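Local coordinates for protein thermostable carboxypeptidase 1 (Pyrococcus furiosus, PDB 1KA2) that removes amino acids one after another from the C-terminus of peptides, with broad specificity, as a cobalt-dependent metallocarboxypeptidase of the M32 family, at residues Tyr82-Leu90 against Arg283-Val293. Sequence-based numbering, arbitrary orientation.
Sequences YERGIVRVL and RFMFTPIAGGV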
# COMPACT_ATOMS: atom_id res chain seq x y z
N TYR A 82 4.36 -30.97 -9.11
CA TYR A 82 4.23 -29.51 -9.10
C TYR A 82 3.18 -29.02 -10.08
O TYR A 82 2.24 -28.32 -9.70
CB TYR A 82 5.58 -28.87 -9.40
CG TYR A 82 6.69 -29.39 -8.52
CD1 TYR A 82 7.57 -30.38 -8.97
CD2 TYR A 82 6.85 -28.91 -7.23
CE1 TYR A 82 8.57 -30.88 -8.15
CE2 TYR A 82 7.85 -29.41 -6.39
CZ TYR A 82 8.71 -30.39 -6.86
OH TYR A 82 9.69 -30.88 -6.04
N GLU A 83 3.34 -29.39 -11.35
CA GLU A 83 2.38 -28.99 -12.38
C GLU A 83 1.00 -29.52 -12.02
O GLU A 83 -0.02 -28.92 -12.34
CB GLU A 83 2.80 -29.55 -13.73
CG GLU A 83 4.24 -29.27 -14.12
CD GLU A 83 4.66 -30.01 -15.37
OE1 GLU A 83 4.56 -31.26 -15.39
OE2 GLU A 83 5.08 -29.35 -16.35
N ARG A 84 0.97 -30.67 -11.34
CA ARG A 84 -0.29 -31.27 -10.94
C ARG A 84 -0.90 -30.42 -9.83
O ARG A 84 -2.11 -30.21 -9.80
CB ARG A 84 -0.05 -32.69 -10.42
CG ARG A 84 -1.28 -33.58 -10.42
CD ARG A 84 -0.97 -34.90 -9.74
NE ARG A 84 0.26 -35.50 -10.26
CZ ARG A 84 0.92 -36.50 -9.68
NH1 ARG A 84 0.47 -37.03 -8.55
NH2 ARG A 84 2.04 -36.95 -10.23
N GLY A 85 -0.05 -29.94 -8.93
CA GLY A 85 -0.51 -29.11 -7.84
C GLY A 85 -1.21 -27.88 -8.38
O GLY A 85 -2.21 -27.42 -7.83
N ILE A 86 -0.67 -27.36 -9.48
CA ILE A 86 -1.22 -26.18 -10.12
C ILE A 86 -2.68 -26.44 -10.48
O ILE A 86 -3.57 -25.64 -10.15
CB ILE A 86 -0.45 -25.84 -11.41
CG1 ILE A 86 1.00 -25.54 -11.08
CG2 ILE A 86 -1.07 -24.63 -12.09
CD1 ILE A 86 1.85 -25.32 -12.28
N VAL A 87 -2.91 -27.57 -11.14
CA VAL A 87 -4.25 -27.95 -11.56
C VAL A 87 -5.20 -28.23 -10.40
O VAL A 87 -6.32 -27.72 -10.37
CB VAL A 87 -4.21 -29.20 -12.48
CG1 VAL A 87 -5.61 -29.57 -12.94
CG2 VAL A 87 -3.31 -28.92 -13.69
N ARG A 88 -4.77 -29.03 -9.42
CA ARG A 88 -5.63 -29.33 -8.29
C ARG A 88 -6.12 -28.03 -7.67
O ARG A 88 -7.33 -27.83 -7.49
CB ARG A 88 -4.90 -30.15 -7.21
CG ARG A 88 -5.85 -30.77 -6.20
CD ARG A 88 -5.14 -31.29 -4.94
NE ARG A 88 -5.00 -30.27 -3.90
CZ ARG A 88 -3.98 -29.41 -3.81
NH1 ARG A 88 -3.00 -29.43 -4.70
NH2 ARG A 88 -3.95 -28.53 -2.82
N VAL A 89 -5.18 -27.15 -7.36
CA VAL A 89 -5.49 -25.87 -6.75
C VAL A 89 -6.42 -25.02 -7.61
O VAL A 89 -7.45 -24.53 -7.14
CB VAL A 89 -4.19 -25.08 -6.45
CG1 VAL A 89 -4.51 -23.64 -6.04
CG2 VAL A 89 -3.40 -25.78 -5.36
N LEU A 90 -6.06 -24.84 -8.88
CA LEU A 90 -6.88 -24.04 -9.76
C LEU A 90 -8.23 -24.68 -10.05
O LEU A 90 -9.23 -23.98 -10.23
CB LEU A 90 -6.14 -23.74 -11.08
CG LEU A 90 -4.96 -22.76 -10.93
CD1 LEU A 90 -4.27 -22.59 -12.28
CD2 LEU A 90 -5.46 -21.41 -10.43
N ARG A 283 10.75 -21.20 -6.44
CA ARG A 283 10.56 -21.70 -7.80
C ARG A 283 9.06 -21.66 -8.12
O ARG A 283 8.67 -21.85 -9.26
CB ARG A 283 11.09 -23.13 -7.93
CG ARG A 283 12.57 -23.25 -7.65
CD ARG A 283 13.00 -24.71 -7.61
NE ARG A 283 12.35 -25.42 -6.52
CZ ARG A 283 12.36 -26.74 -6.37
NH1 ARG A 283 12.98 -27.49 -7.26
NH2 ARG A 283 11.73 -27.30 -5.36
N PHE A 284 8.24 -21.42 -7.09
CA PHE A 284 6.77 -21.36 -7.23
C PHE A 284 6.24 -19.91 -7.27
O PHE A 284 5.02 -19.68 -7.32
CB PHE A 284 6.09 -22.10 -6.06
CG PHE A 284 6.56 -23.53 -5.86
CD1 PHE A 284 7.26 -24.21 -6.86
CD2 PHE A 284 6.29 -24.20 -4.67
CE1 PHE A 284 7.68 -25.53 -6.67
CE2 PHE A 284 6.71 -25.52 -4.47
CZ PHE A 284 7.41 -26.19 -5.47
N MET A 285 7.15 -18.94 -7.24
CA MET A 285 6.79 -17.53 -7.26
C MET A 285 5.83 -17.21 -8.41
O MET A 285 6.05 -17.62 -9.55
CB MET A 285 8.06 -16.68 -7.37
CG MET A 285 7.94 -15.26 -6.88
SD MET A 285 9.48 -14.34 -7.08
CE MET A 285 10.38 -14.85 -5.62
N PHE A 286 4.76 -16.47 -8.11
CA PHE A 286 3.74 -16.10 -9.11
C PHE A 286 2.76 -17.23 -9.49
O PHE A 286 1.90 -17.04 -10.36
CB PHE A 286 4.41 -15.60 -10.39
CG PHE A 286 5.49 -14.61 -10.15
CD1 PHE A 286 6.80 -14.89 -10.48
CD2 PHE A 286 5.19 -13.38 -9.55
CE1 PHE A 286 7.82 -13.97 -10.22
CE2 PHE A 286 6.19 -12.46 -9.29
CZ PHE A 286 7.51 -12.75 -9.62
N THR A 287 2.89 -18.39 -8.85
CA THR A 287 2.03 -19.53 -9.15
C THR A 287 1.10 -19.88 -7.99
O THR A 287 1.39 -19.57 -6.84
CB THR A 287 2.84 -20.79 -9.44
OG1 THR A 287 3.32 -21.33 -8.21
CG2 THR A 287 4.02 -20.46 -10.33
N PRO A 288 -0.02 -20.55 -8.29
CA PRO A 288 -0.99 -20.94 -7.26
C PRO A 288 -0.55 -21.98 -6.22
O PRO A 288 -1.30 -22.25 -5.29
CB PRO A 288 -2.20 -21.40 -8.08
CG PRO A 288 -1.60 -21.84 -9.36
CD PRO A 288 -0.55 -20.82 -9.64
N ILE A 289 0.64 -22.57 -6.37
CA ILE A 289 1.11 -23.54 -5.38
C ILE A 289 1.96 -22.91 -4.29
O ILE A 289 2.21 -23.52 -3.25
CB ILE A 289 1.91 -24.71 -6.01
CG1 ILE A 289 2.97 -24.19 -6.97
CG2 ILE A 289 0.95 -25.68 -6.70
CD1 ILE A 289 3.81 -25.31 -7.60
N ALA A 290 2.41 -21.68 -4.53
CA ALA A 290 3.18 -20.96 -3.52
C ALA A 290 2.19 -20.51 -2.44
O ALA A 290 1.05 -20.17 -2.75
CB ALA A 290 3.87 -19.75 -4.15
N GLY A 291 2.61 -20.52 -1.17
CA GLY A 291 1.74 -20.08 -0.09
C GLY A 291 1.07 -21.15 0.78
O GLY A 291 0.77 -22.24 0.31
N GLY A 292 0.82 -20.81 2.04
CA GLY A 292 0.19 -21.74 2.96
C GLY A 292 -1.04 -22.43 2.40
O GLY A 292 -1.91 -21.80 1.82
N VAL A 293 -1.14 -23.74 2.61
CA VAL A 293 -2.26 -24.49 2.06
C VAL A 293 -3.66 -24.27 2.65
O VAL A 293 -4.64 -24.41 1.94
CB VAL A 293 -1.92 -26.03 2.03
CG1 VAL A 293 -2.08 -26.67 3.44
CG2 VAL A 293 -2.80 -26.71 0.99
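The carbonyl oxygen of F284, whose ring meets Y82 of helix 81-99, is gripped twice by T287: its backbone N lies 2.9 Å from F284 O and closes a type II turn, while OG1 donates to the same O over a short 2.5 Å. A type I turn follows from T287 to A290 and presents P288 and I289 to the helix. P288 packs against three side chains, with its CG 3.9 Å from I86 CG2 and 3.8 Å from L90 CG, and its CB 3.8 Å from V89 CG1. I289 has CG1 between the backbone N and the carbonyl carbon (chi1 49°), which sends its two branches to different partners. CG2 presses on the helix backbone, 3.5 Å from G85 C, an approach that depends on G85 having no CB, which would point toward the loop; CD1 lies 3.6 Å above one face of the F284 ring, offset toward its rim. That ring in turn meets Y82 rim to rim, planes at 50°. I470 touches the side chains of both Y82 and F284. R283 forms a salt bridge with D281, and R88 one with E165. The loop joins helix 261-278, carrying the metal ligands H269 and H273, to helix 295-309, carrying E299. With F284 O taken up by T287 and the I289 backbone bonded to S469, this connection meets helix 81-99 chiefly through apolar packing.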